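Local coordinates for SusD superfamily protein (Bacteroides thetaiotaomicron, PDB 3MCX) that is of uncharacterised function but, as a zinc-binding SusD-family protein of the outer membrane, probably captures glycans at the cell surface for import, at residues G233-Y241 against D251-E259; A203-V211 against A221-I229. One frame throughout, in Å; residues are numbered along the deposited sequence.

Contact 1. Residues G233-Y241 against D251-E259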
ATOM      1  N   GLY A 233       0.395 -24.035   3.340  1.00  8.48           N
ATOM      2  CA  GLY A 233       0.444 -25.104   4.334  1.00  8.99           C
ATOM      3  C   GLY A 233      -0.349 -24.835   5.608  1.00 10.12           C
ATOM      4  O   GLY A 233       0.053 -25.277   6.694  1.00 11.22           O
ATOM      5  N   GLY A 234      -1.478 -24.140   5.469  1.00  9.82           N
ATOM      6  CA  GLY A 234      -2.336 -23.801   6.596  1.00 10.57           C
ATOM      7  C   GLY A 234      -1.740 -22.749   7.515  1.00 10.19           C
ATOM      8  O   GLY A 234      -2.213 -22.583   8.625  1.00 12.25           O
ATOM      9  N   ARG A 235      -0.710 -22.035   7.069  1.00  9.35           N
ATOM     10  CA  ARG A 235      -0.086 -21.018   7.912  1.00  8.88           C
ATOM     11  C   ARG A 235      -0.909 -19.736   7.974  1.00  9.46           C
ATOM     12  O   ARG A 235      -0.758 -18.924   8.911  1.00 11.06           O
ATOM     13  CB  ARG A 235       1.336 -20.714   7.416  1.00  8.99           C
ATOM     14  CG  ARG A 235       2.320 -21.848   7.593  1.00  8.92           C
ATOM     15  CD  ARG A 235       3.663 -21.452   7.051  1.00  8.91           C
ATOM     16  NE  ARG A 235       4.669 -22.494   7.164  1.00  8.11           N
ATOM     17  CZ  ARG A 235       5.089 -23.281   6.171  1.00  8.77           C
ATOM     18  NH1 ARG A 235       4.545 -23.221   4.950  1.00 10.46           N
ATOM     19  NH2 ARG A 235       6.062 -24.160   6.397  1.00 10.78           N
ATOM     20  N   TYR A 236      -1.772 -19.544   6.970  1.00  8.59           N
ATOM     21  CA  TYR A 236      -2.612 -18.341   6.842  1.00  8.12           C
ATOM     22  C   TYR A 236      -4.023 -18.778   6.484  1.00  8.53           C
ATOM     23  O   TYR A 236      -4.207 -19.814   5.828  1.00  8.73           O
ATOM     24  CB  TYR A 236      -2.083 -17.378   5.751  1.00  8.10           C
ATOM     25  CG  TYR A 236      -0.623 -17.038   5.969  1.00  8.05           C
ATOM     26  CD1 TYR A 236      -0.259 -16.099   6.911  1.00  8.45           C
ATOM     27  CD2 TYR A 236       0.394 -17.723   5.298  1.00  8.00           C
ATOM     28  CE1 TYR A 236       1.070 -15.819   7.175  1.00  8.07           C
ATOM     29  CE2 TYR A 236       1.731 -17.429   5.544  1.00  8.48           C
ATOM     30  CZ  TYR A 236       2.071 -16.490   6.476  1.00  7.48           C
ATOM     31  OH  TYR A 236       3.397 -16.224   6.759  1.00  8.53           O
ATOM     32  N   GLN A 237      -5.016 -18.013   6.937  1.00  8.99           N
ATOM     33  CA  GLN A 237      -6.446 -18.341   6.776  0.50  9.49           C
ATOM     34  C   GLN A 237      -7.228 -17.065   6.530  1.00  8.86           C
ATOM     35  O   GLN A 237      -7.009 -16.077   7.237  1.00  8.57           O
ATOM     36  CB  GLN A 237      -7.027 -18.955   8.075  0.50  9.30           C
ATOM     37  CG  GLN A 237      -6.744 -20.398   8.351  0.50 13.23           C
ATOM     38  CD  GLN A 237      -7.521 -20.904   9.557  0.50 15.93           C
ATOM     39  OE1 GLN A 237      -8.415 -20.214  10.087  0.50 18.25           O
ATOM     40  NE2 GLN A 237      -7.190 -22.107  10.004  0.50 20.15           N
ATOM     41  N   LEU A 238      -8.170 -17.081   5.585  1.00  8.17           N
ATOM     42  CA  LEU A 238      -9.092 -15.962   5.399  1.00  7.40           C
ATOM     43  C   LEU A 238      -9.965 -15.790   6.662  1.00  7.60           C
ATOM     44  O   LEU A 238     -10.357 -16.782   7.310  1.00  6.94           O
ATOM     45  CB  LEU A 238      -9.991 -16.198   4.163  1.00  8.37           C
ATOM     46  CG  LEU A 238      -9.293 -16.111   2.814  1.00  9.30           C
ATOM     47  CD1 LEU A 238     -10.282 -16.516   1.742  1.00  7.83           C
ATOM     48  CD2 LEU A 238      -8.728 -14.704   2.534  1.00  8.17           C
ATOM     49  N   TYR A 239     -10.249 -14.541   7.007  1.00  7.78           N
ATOM     50  CA  TYR A 239     -11.155 -14.255   8.132  1.00  7.94           C
ATOM     51  C   TYR A 239     -12.562 -14.707   7.816  1.00  8.25           C
ATOM     52  O   TYR A 239     -13.068 -14.484   6.714  1.00  7.80           O
ATOM     53  CB  TYR A 239     -11.174 -12.761   8.492  1.00  7.82           C
ATOM     54  CG  TYR A 239      -9.777 -12.241   8.825  1.00  7.94           C
ATOM     55  CD1 TYR A 239      -8.938 -12.947   9.686  1.00  8.32           C
ATOM     56  CD2 TYR A 239      -9.319 -11.073   8.281  1.00  7.62           C
ATOM     57  CE1 TYR A 239      -7.675 -12.489   9.975  1.00  9.88           C
ATOM     58  CE2 TYR A 239      -8.029 -10.603   8.535  1.00  7.95           C
ATOM     59  CZ  TYR A 239      -7.224 -11.335   9.411  1.00 10.15           C
ATOM     60  OH  TYR A 239      -5.927 -10.958   9.679  1.00 10.91           O
ATOM     61  N   SER A 240     -13.202 -15.319   8.797  1.00  7.11           N
ATOM     62  CA  SER A 240     -14.632 -15.665   8.700  1.00  7.24           C
ATOM     63  C   SER A 240     -15.460 -14.396   8.891  1.00  7.12           C
ATOM     64  O   SER A 240     -14.985 -13.376   9.407  1.00  6.87           O
ATOM     65  CB  SER A 240     -15.036 -16.656   9.782  1.00  7.72           C
ATOM     66  OG  SER A 240     -14.967 -16.037  11.063  1.00  8.41           O
ATOM     67  N   TYR A 241     -16.730 -14.487   8.530  1.00  7.19           N
ATOM     68  CA  TYR A 241     -17.685 -13.404   8.751  1.00  6.89           C
ATOM     69  C   TYR A 241     -17.775 -13.077  10.249  1.00  7.35           C
ATOM     70  O   TYR A 241     -17.841 -11.898  10.651  1.00  6.77           O
ATOM     71  CB  TYR A 241     -19.034 -13.860   8.211  1.00  6.60           C
ATOM     72  CG  TYR A 241     -20.137 -12.834   8.228  1.00  7.87           C
ATOM     73  CD1 TYR A 241     -20.854 -12.578   9.377  1.00 11.68           C
ATOM     74  CD2 TYR A 241     -20.469 -12.146   7.079  1.00  9.21           C
ATOM     75  CE1 TYR A 241     -21.878 -11.635   9.376  1.00 12.94           C
ATOM     76  CE2 TYR A 241     -21.484 -11.214   7.072  1.00  9.92           C
ATOM     77  CZ  TYR A 241     -22.174 -10.962   8.206  1.00 11.53           C
ATOM     78  OH  TYR A 241     -23.167 -10.010   8.176  1.00 13.38           O
ATOM     79  N   ASP A 251      -2.573  -7.761  16.668  1.00  7.98           N
ATOM     80  CA  ASP A 251      -1.319  -8.069  15.965  1.00  8.41           C
ATOM     81  C   ASP A 251      -1.360  -9.427  15.254  1.00  7.91           C
ATOM     82  O   ASP A 251      -1.831 -10.419  15.823  1.00  7.63           O
ATOM     83  CB  ASP A 251      -0.157  -8.122  16.964  1.00  9.41           C
ATOM     84  CG  ASP A 251       0.269  -6.759  17.486  1.00  9.83           C
ATOM     85  OD1 ASP A 251      -0.327  -5.723  17.137  1.00 11.01           O
ATOM     86  OD2 ASP A 251       1.244  -6.761  18.251  1.00 13.27           O
ATOM     87  N   PHE A 252      -0.812  -9.484  14.047  1.00  7.26           N
ATOM     88  CA  PHE A 252      -0.466 -10.747  13.373  1.00  8.23           C
ATOM     89  C   PHE A 252      -1.611 -11.769  13.321  1.00  7.62           C
ATOM     90  O   PHE A 252      -1.452 -12.918  13.680  1.00  8.45           O
ATOM     91  CB  PHE A 252       0.791 -11.354  14.011  1.00  8.45           C
ATOM     92  CG  PHE A 252       1.938 -10.375  14.101  1.00  8.20           C
ATOM     93  CD1 PHE A 252       2.486  -9.833  12.972  1.00 11.03           C
ATOM     94  CD2 PHE A 252       2.429  -9.997  15.329  1.00 10.14           C
ATOM     95  CE1 PHE A 252       3.513  -8.923  13.060  1.00  9.56           C
ATOM     96  CE2 PHE A 252       3.481  -9.100  15.413  1.00 10.92           C
ATOM     97  CZ  PHE A 252       4.005  -8.576  14.284  1.00  8.88           C
ATOM     98  N   GLN A 253      -2.752 -11.310  12.822  1.00  7.77           N
ATOM     99  CA  GLN A 253      -3.931 -12.157  12.659  1.00  8.48           C
ATOM    100  C   GLN A 253      -3.755 -13.007  11.399  1.00  7.69           C
ATOM    101  O   GLN A 253      -2.817 -12.819  10.645  1.00  7.64           O
ATOM    102  CB  GLN A 253      -5.194 -11.287  12.660  1.00  8.48           C
ATOM    103  CG  GLN A 253      -5.379 -10.555  14.001  1.00  8.37           C
ATOM    104  CD  GLN A 253      -5.562 -11.527  15.169  1.00  9.57           C
ATOM    105  OE1 GLN A 253      -6.599 -12.174  15.275  1.00 10.84           O
ATOM    106  NE2 GLN A 253      -4.533 -11.674  16.037  1.00  9.17           N
ATOM    107  N   SER A 254      -4.666 -13.952  11.205  1.00  7.52           N
ATOM    108  CA  SER A 254      -4.444 -15.077  10.306  1.00  7.10           C
ATOM    109  C   SER A 254      -4.292 -14.745   8.824  1.00  7.09           C
ATOM    110  O   SER A 254      -3.764 -15.573   8.086  1.00  7.92           O
ATOM    111  CB  SER A 254      -5.545 -16.133  10.484  1.00  7.95           C
ATOM    112  OG  SER A 254      -6.794 -15.666   9.998  1.00  9.11           O
ATOM    113  N   GLU A 255      -4.736 -13.577   8.381  1.00  7.19           N
ATOM    114  CA  GLU A 255      -4.538 -13.218   6.992  1.00  7.05           C
ATOM    115  C   GLU A 255      -3.226 -12.488   6.758  1.00  8.06           C
ATOM    116  O   GLU A 255      -2.794 -12.351   5.619  1.00  7.60           O
ATOM    117  CB  GLU A 255      -5.666 -12.313   6.483  1.00  7.42           C
ATOM    118  CG  GLU A 255      -7.026 -12.979   6.301  1.00  7.20           C
ATOM    119  CD  GLU A 255      -7.953 -12.207   5.344  1.00  7.27           C
ATOM    120  OE1 GLU A 255      -7.492 -11.288   4.599  1.00  7.40           O
ATOM    121  OE2 GLU A 255      -9.155 -12.544   5.354  1.00  6.80           O
ATOM    122  N   SER A 256      -2.612 -11.955   7.817  1.00  8.04           N
ATOM    123  CA  SER A 256      -1.466 -11.056   7.662  0.70  8.05           C
ATOM    124  C   SER A 256      -0.239 -11.785   7.147  1.00  8.43           C
ATOM    125  O   SER A 256       0.212 -12.740   7.796  1.00  9.10           O
ATOM    126  CB  SER A 256      -1.129 -10.437   9.017  0.70  8.62           C
ATOM    127  OG  SER A 256      -0.056  -9.539   8.856  0.70  8.05           O
ATOM    128  N   LEU A 257       0.290 -11.362   6.000  1.00  7.50           N
ATOM    129  CA  LEU A 257       1.454 -12.034   5.417  1.00  8.11           C
ATOM    130  C   LEU A 257       2.757 -11.297   5.728  1.00  9.20           C
ATOM    131  O   LEU A 257       3.791 -11.927   5.931  1.00 11.32           O
ATOM    132  CB  LEU A 257       1.260 -12.201   3.921  1.00  8.22           C
ATOM    133  CG  LEU A 257       0.142 -13.156   3.504  1.00  8.16           C
ATOM    134  CD1 LEU A 257      -0.314 -12.834   2.082  1.00  7.91           C
ATOM    135  CD2 LEU A 257       0.611 -14.589   3.556  1.00 10.93           C
ATOM    136  N   PHE A 258       2.712  -9.976   5.739  1.00  8.76           N
ATOM    137  CA  PHE A 258       3.847  -9.140   6.172  1.00  8.75           C
ATOM    138  C   PHE A 258       3.246  -7.944   6.882  1.00  7.52           C
ATOM    139  O   PHE A 258       2.428  -7.237   6.335  1.00  8.65           O
ATOM    140  CB  PHE A 258       4.697  -8.740   4.979  1.00  9.11           C
ATOM    141  CG  PHE A 258       5.806  -7.730   5.268  1.00  8.03           C
ATOM    142  CD1 PHE A 258       6.530  -7.753   6.453  1.00  9.35           C
ATOM    143  CD2 PHE A 258       6.138  -6.794   4.314  1.00  9.77           C
ATOM    144  CE1 PHE A 258       7.554  -6.817   6.677  1.00  8.76           C
ATOM    145  CE2 PHE A 258       7.187  -5.858   4.551  1.00  9.07           C
ATOM    146  CZ  PHE A 258       7.849  -5.871   5.735  1.00  9.13           C
ATOM    147  N   GLU A 259       3.678  -7.750   8.130  1.00  7.24           N
ATOM    148  CA  GLU A 259       3.135  -6.704   8.989  1.00  8.16           C
ATOM    149  C   GLU A 259       4.256  -6.204   9.894  1.00  7.75           C
ATOM    150  O   GLU A 259       4.951  -6.999  10.518  1.00  8.63           O
ATOM    151  CB  GLU A 259       1.978  -7.294   9.792  1.00  8.79           C
ATOM    152  CG  GLU A 259       1.404  -6.433  10.894  1.00  9.25           C
ATOM    153  CD  GLU A 259       0.246  -7.174  11.566  1.00  8.94           C
ATOM    154  OE1 GLU A 259      -0.560  -7.802  10.832  1.00 11.67           O
ATOM    155  OE2 GLU A 259       0.139  -7.190  12.802  1.00  7.33           O
TER
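Tyr239 and Glu255 grip each other where the loop after helix 218-231 packs on the type I beta turn Gln253-Ser256 that leads into strand 256-260. The Glu255 side chain lies along one face of the phenol: CG sits over the ring centre in a CH-pi contact, 3.4 Å from the centroid of the Tyr239 ring, and the carboxylate lies stacked, its plane 14° from the ring. From there OE2 turns its anti lone pair to the backbone, taking Tyr239 N at 2.8 Å in a nearly straight bond. In return Glu255 N donates to Tyr239 OH. Arg355 and Arg388 form salt bridges to this carboxylate and Ser357 binds OE1, which would probably stabilise its negative charge. In the second packed pair, Leu257 CD2 stands over one face of the Tyr236 ring, 3.5 Å from its centroid, while Asn200 holds the hydroxyl. The Gln237 side is looser: its side chain, exposed to solvent and modelled in two conformers, meets the turn only through CB. Its backbone is nevertheless pinned twice, Gln237 N reaching Ser254 O at 3.0 Å from above the carbonyl plane. With chi1 at 69°, Ser254 OG reaches across to donate to Gln237 O at 2.8 Å.

Contact 2. Residues A203-V211 against A221-I229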
ATOM      1  N   ALA A 203       5.086 -13.845   2.003  1.00  6.74           N
ATOM      2  CA  ALA A 203       4.969 -12.404   1.842  1.00  7.63           C
ATOM      3  C   ALA A 203       5.561 -11.955   0.501  1.00  7.61           C
ATOM      4  O   ALA A 203       5.007 -11.105  -0.195  1.00  7.91           O
ATOM      5  CB  ALA A 203       5.697 -11.676   2.979  1.00  8.63           C
ATOM      6  N   ALA A 204       6.738 -12.472   0.183  1.00  7.90           N
ATOM      7  CA  ALA A 204       7.403 -12.089  -1.052  1.00  7.57           C
ATOM      8  C   ALA A 204       6.624 -12.506  -2.315  1.00  7.65           C
ATOM      9  O   ALA A 204       6.505 -11.726  -3.258  1.00  7.81           O
ATOM     10  CB  ALA A 204       8.867 -12.626  -1.097  1.00  7.55           C
ATOM     11  N   GLN A 205       6.068 -13.706  -2.327  1.00  7.33           N
ATOM     12  CA  GLN A 205       5.235 -14.111  -3.457  1.00  7.69           C
ATOM     13  C   GLN A 205       3.960 -13.273  -3.505  1.00  7.90           C
ATOM     14  O   GLN A 205       3.527 -12.913  -4.596  1.00  8.53           O
ATOM     15  CB  GLN A 205       4.901 -15.610  -3.389  1.00  7.94           C
ATOM     16  CG  GLN A 205       5.996 -16.528  -3.880  1.00  8.33           C
ATOM     17  CD  GLN A 205       6.094 -16.519  -5.412  1.00  9.66           C
ATOM     18  OE1 GLN A 205       6.468 -15.517  -6.009  1.00 10.32           O
ATOM     19  NE2 GLN A 205       5.723 -17.620  -6.036  1.00  8.68           N
ATOM     20  N   ALA A 206       3.378 -12.953  -2.352  1.00  8.24           N
ATOM     21  CA  ALA A 206       2.197 -12.084  -2.290  1.00  7.68           C
ATOM     22  C   ALA A 206       2.530 -10.720  -2.889  1.00  7.95           C
ATOM     23  O   ALA A 206       1.794 -10.200  -3.734  1.00  7.43           O
ATOM     24  CB  ALA A 206       1.711 -11.927  -0.829  1.00  8.48           C
ATOM     25  N   LEU A 207       3.661 -10.150  -2.488  1.00  7.34           N
ATOM     26  CA  LEU A 207       4.058  -8.851  -3.038  1.00  7.62           C
ATOM     27  C   LEU A 207       4.339  -8.944  -4.541  1.00  7.31           C
ATOM     28  O   LEU A 207       3.959  -8.041  -5.313  1.00  7.18           O
ATOM     29  CB  LEU A 207       5.297  -8.304  -2.326  1.00  7.02           C
ATOM     30  CG  LEU A 207       5.058  -7.889  -0.875  1.00  8.29           C
ATOM     31  CD1 LEU A 207       6.434  -7.686  -0.181  1.00  8.62           C
ATOM     32  CD2 LEU A 207       4.113  -6.641  -0.794  1.00  8.89           C
ATOM     33  N   LEU A 208       4.967 -10.032  -4.983  1.00  6.88           N
ATOM     34  CA  LEU A 208       5.150 -10.232  -6.413  1.00  7.19           C
ATOM     35  C   LEU A 208       3.813 -10.289  -7.157  1.00  7.31           C
ATOM     36  O   LEU A 208       3.714  -9.787  -8.274  1.00  7.69           O
ATOM     37  CB  LEU A 208       5.992 -11.482  -6.693  1.00  7.01           C
ATOM     38  CG  LEU A 208       7.514 -11.258  -6.663  1.00  5.29           C
ATOM     39  CD1 LEU A 208       8.246 -12.635  -6.528  1.00  5.62           C
ATOM     40  CD2 LEU A 208       7.964 -10.511  -7.925  1.00  8.29           C
ATOM     41  N   SER A 209       2.773 -10.866  -6.553  1.00  7.57           N
ATOM     42  CA  SER A 209       1.456 -10.858  -7.222  1.00  7.15           C
ATOM     43  C   SER A 209       0.951  -9.441  -7.438  1.00  7.38           C
ATOM     44  O   SER A 209       0.367  -9.144  -8.493  1.00  7.79           O
ATOM     45  CB  SER A 209       0.405 -11.748  -6.535  1.00  6.68           C
ATOM     46  OG  SER A 209      -0.113 -11.174  -5.348  1.00  7.25           O
ATOM     47  N   ARG A 210       1.174  -8.558  -6.466  1.00  6.96           N
ATOM     48  CA  ARG A 210       0.816  -7.166  -6.596  1.00  7.31           C
ATOM     49  C   ARG A 210       1.627  -6.496  -7.681  1.00  7.49           C
ATOM     50  O   ARG A 210       1.093  -5.747  -8.476  1.00  7.78           O
ATOM     51  CB  ARG A 210       1.025  -6.476  -5.245  1.00  7.48           C
ATOM     52  CG  ARG A 210       0.712  -4.973  -5.249  1.00  7.35           C
ATOM     53  CD  ARG A 210       1.135  -4.293  -3.974  1.00  7.45           C
ATOM     54  NE  ARG A 210       0.365  -4.707  -2.811  1.00  8.15           N
ATOM     55  CZ  ARG A 210       0.652  -4.360  -1.557  1.00  8.77           C
ATOM     56  NH1 ARG A 210       1.723  -3.642  -1.285  1.00  9.26           N
ATOM     57  NH2 ARG A 210      -0.143  -4.726  -0.571  1.00 10.15           N
ATOM     58  N   VAL A 211       2.948  -6.711  -7.657  1.00  7.40           N
ATOM     59  CA  VAL A 211       3.812  -6.102  -8.661  1.00  7.14           C
ATOM     60  C   VAL A 211       3.434  -6.525 -10.092  1.00  7.19           C
ATOM     61  O   VAL A 211       3.228  -5.683 -10.987  1.00  7.69           O
ATOM     62  CB  VAL A 211       5.318  -6.382  -8.342  1.00  7.52           C
ATOM     63  CG1 VAL A 211       6.225  -5.922  -9.467  1.00  7.22           C
ATOM     64  CG2 VAL A 211       5.689  -5.755  -7.009  1.00  7.78           C
ATOM     65  N   ALA A 221       1.320 -12.910 -12.271  1.00  7.39           N
ATOM     66  CA  ALA A 221       0.587 -12.522 -11.073  1.00  6.58           C
ATOM     67  C   ALA A 221      -0.204 -13.707 -10.537  1.00  6.70           C
ATOM     68  O   ALA A 221      -0.246 -13.945  -9.304  1.00  7.53           O
ATOM     69  CB  ALA A 221      -0.341 -11.320 -11.353  1.00  7.20           C
ATOM     70  N   TYR A 222      -0.871 -14.405 -11.441  1.00  6.82           N
ATOM     71  CA  TYR A 222      -1.679 -15.567 -11.066  1.00  6.94           C
ATOM     72  C   TYR A 222      -0.832 -16.670 -10.449  1.00  7.39           C
ATOM     73  O   TYR A 222      -1.229 -17.290  -9.452  1.00  7.04           O
ATOM     74  CB  TYR A 222      -2.456 -16.119 -12.282  1.00  6.76           C
ATOM     75  CG  TYR A 222      -3.605 -17.038 -11.925  1.00  7.09           C
ATOM     76  CD1 TYR A 222      -4.835 -16.506 -11.531  1.00  6.54           C
ATOM     77  CD2 TYR A 222      -3.474 -18.408 -11.970  1.00  7.47           C
ATOM     78  CE1 TYR A 222      -5.893 -17.319 -11.191  1.00  7.55           C
ATOM     79  CE2 TYR A 222      -4.547 -19.242 -11.649  1.00  6.54           C
ATOM     80  CZ  TYR A 222      -5.744 -18.668 -11.235  1.00  6.76           C
ATOM     81  OH  TYR A 222      -6.819 -19.473 -10.905  1.00  8.82           O
ATOM     82  N   ASP A 223       0.309 -16.952 -11.069  1.00  7.23           N
ATOM     83  CA  ASP A 223       1.201 -17.979 -10.535  1.00  7.32           C
ATOM     84  C   ASP A 223       1.687 -17.631  -9.119  1.00  7.55           C
ATOM     85  O   ASP A 223       1.656 -18.495  -8.228  1.00  7.88           O
ATOM     86  CB  ASP A 223       2.360 -18.255 -11.502  1.00  7.51           C
ATOM     87  CG  ASP A 223       1.898 -18.938 -12.793  1.00 10.46           C
ATOM     88  OD1 ASP A 223       0.819 -19.531 -12.816  1.00 14.85           O
ATOM     89  OD2 ASP A 223       2.613 -18.809 -13.787  1.00 17.69           O
ATOM     90  N   ALA A 224       2.092 -16.385  -8.898  1.00  7.55           N
ATOM     91  CA  ALA A 224       2.560 -15.978  -7.573  1.00  6.78           C
ATOM     92  C   ALA A 224       1.444 -16.046  -6.553  1.00  7.26           C
ATOM     93  O   ALA A 224       1.639 -16.555  -5.437  1.00  7.46           O
ATOM     94  CB  ALA A 224       3.175 -14.580  -7.602  1.00  7.29           C
ATOM     95  N   ALA A 225       0.267 -15.499  -6.897  1.00  7.12           N
ATOM     96  CA  ALA A 225      -0.854 -15.466  -5.953  1.00  6.63           C
ATOM     97  C   ALA A 225      -1.295 -16.884  -5.628  1.00  7.04           C
ATOM     98  O   ALA A 225      -1.510 -17.212  -4.476  1.00  7.11           O
ATOM     99  CB  ALA A 225      -2.027 -14.635  -6.514  1.00  7.17           C
ATOM    100  N   THR A 226      -1.426 -17.746  -6.634  1.00  6.72           N
ATOM    101  CA  THR A 226      -1.890 -19.121  -6.366  1.00  7.32           C
ATOM    102  C   THR A 226      -0.868 -19.969  -5.627  1.00  7.17           C
ATOM    103  O   THR A 226      -1.240 -20.901  -4.913  1.00  7.64           O
ATOM    104  CB  THR A 226      -2.426 -19.851  -7.626  1.00  7.46           C
ATOM    105  OG1 THR A 226      -1.430 -19.884  -8.648  1.00  8.90           O
ATOM    106  CG2 THR A 226      -3.708 -19.192  -8.152  1.00  9.93           C
ATOM    107  N   ASP A 227       0.416 -19.671  -5.783  1.00  7.31           N
ATOM    108  CA  ASP A 227       1.418 -20.318  -4.943  1.00  7.32           C
ATOM    109  C   ASP A 227       1.071 -20.061  -3.474  1.00  6.32           C
ATOM    110  O   ASP A 227       0.963 -21.023  -2.700  1.00  6.26           O
ATOM    111  CB  ASP A 227       2.809 -19.790  -5.283  1.00  7.75           C
ATOM    112  CG  ASP A 227       3.945 -20.516  -4.565  1.00  8.57           C
ATOM    113  OD1 ASP A 227       3.762 -21.589  -3.971  1.00 10.20           O
ATOM    114  OD2 ASP A 227       5.063 -19.983  -4.639  1.00  9.16           O
ATOM    115  N   VAL A 228       0.815 -18.806  -3.117  1.00  6.17           N
ATOM    116  CA  VAL A 228       0.451 -18.486  -1.727  1.00  6.86           C
ATOM    117  C   VAL A 228      -0.846 -19.194  -1.307  1.00  7.18           C
ATOM    118  O   VAL A 228      -0.922 -19.815  -0.247  1.00  8.37           O
ATOM    119  CB  VAL A 228       0.329 -16.974  -1.508  1.00  6.90           C
ATOM    120  CG1 VAL A 228      -0.110 -16.683  -0.039  1.00  6.98           C
ATOM    121  CG2 VAL A 228       1.670 -16.274  -1.879  1.00  7.40           C
ATOM    122  N   ILE A 229      -1.876 -19.090  -2.148  1.00  7.62           N
ATOM    123  CA  ILE A 229      -3.201 -19.627  -1.839  1.00  7.35           C
ATOM    124  C   ILE A 229      -3.154 -21.134  -1.650  1.00  6.82           C
ATOM    125  O   ILE A 229      -3.689 -21.654  -0.662  1.00  8.02           O
ATOM    126  CB  ILE A 229      -4.181 -19.274  -2.952  1.00  6.69           C
ATOM    127  CG1 ILE A 229      -4.453 -17.776  -2.978  1.00  7.84           C
ATOM    128  CG2 ILE A 229      -5.538 -20.066  -2.796  1.00  6.38           C
ATOM    129  CD1 ILE A 229      -5.119 -17.301  -4.281  1.00  8.25           C
TER
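Gln205 reaches across to Asp227 with a single nearly straight hydrogen bond, NE2 to OD2 at 2.8 Å. The carboxylate oxygen offers its anti lone pair and lies in the plane of the amide, yet the two flat groups are turned 72° apart. A bend at chi2 (-75°) folds the glutamine back so that its amide passes beside Ala224, whose CB lies 3.8 Å from Gln205 OE1 and 3.5 Å from Gln205 O. Nearer the backbone, Val228 CG2 packs on Gln205 CB at 3.6 Å. An alanine here would remove the amide, is likely to leave Asp227 OD2 without this donor and would probably open a gap beside Ala224 CB where the amide had lain. These residues join helices 201-214 and 218-231, consecutive in the chain and antiparallel at 150°, as in the helical hairpins of the TPR-like SusD fold. Small residues bring the axes to 7.7 Å: at the other end Ser209 CB rests on Ala225 CB at 3.8 Å and over Ala221 O. In the next shell, Tyr201 OH also bonds Asp227 OD2, and Asn231 holds OD1, fixing the carboxylate. Ser209 OG bends back to a lone pair of Ala206 O, in its carbonyl plane, and is also bonded to Asn362 of helix 356-370. Val359 of that same helix touches both Ala206 and Ala225.

Contact 2 comes first along the chain and contact 1 follows it in series: helix 218-231 ends, the loop 233-241 leaves it, and the chain returns through 251-259 into strand 256-260, which pairs antiparallel with strand 351-355. Their centres lie about 15 Å apart, yet they touch. Leu257 packs on Ala203 and Ala206 of helix 201-214 and Phe258 on Ala203, with Leu257 also reaching Val228 of helix 218-231. Helix 356-370 is shared as well, Val359 meeting Leu257 as well as the helix pair. The buried hairpin is thus joined directly to the loop layer and two-stranded sheet at its end, within one SusD family region.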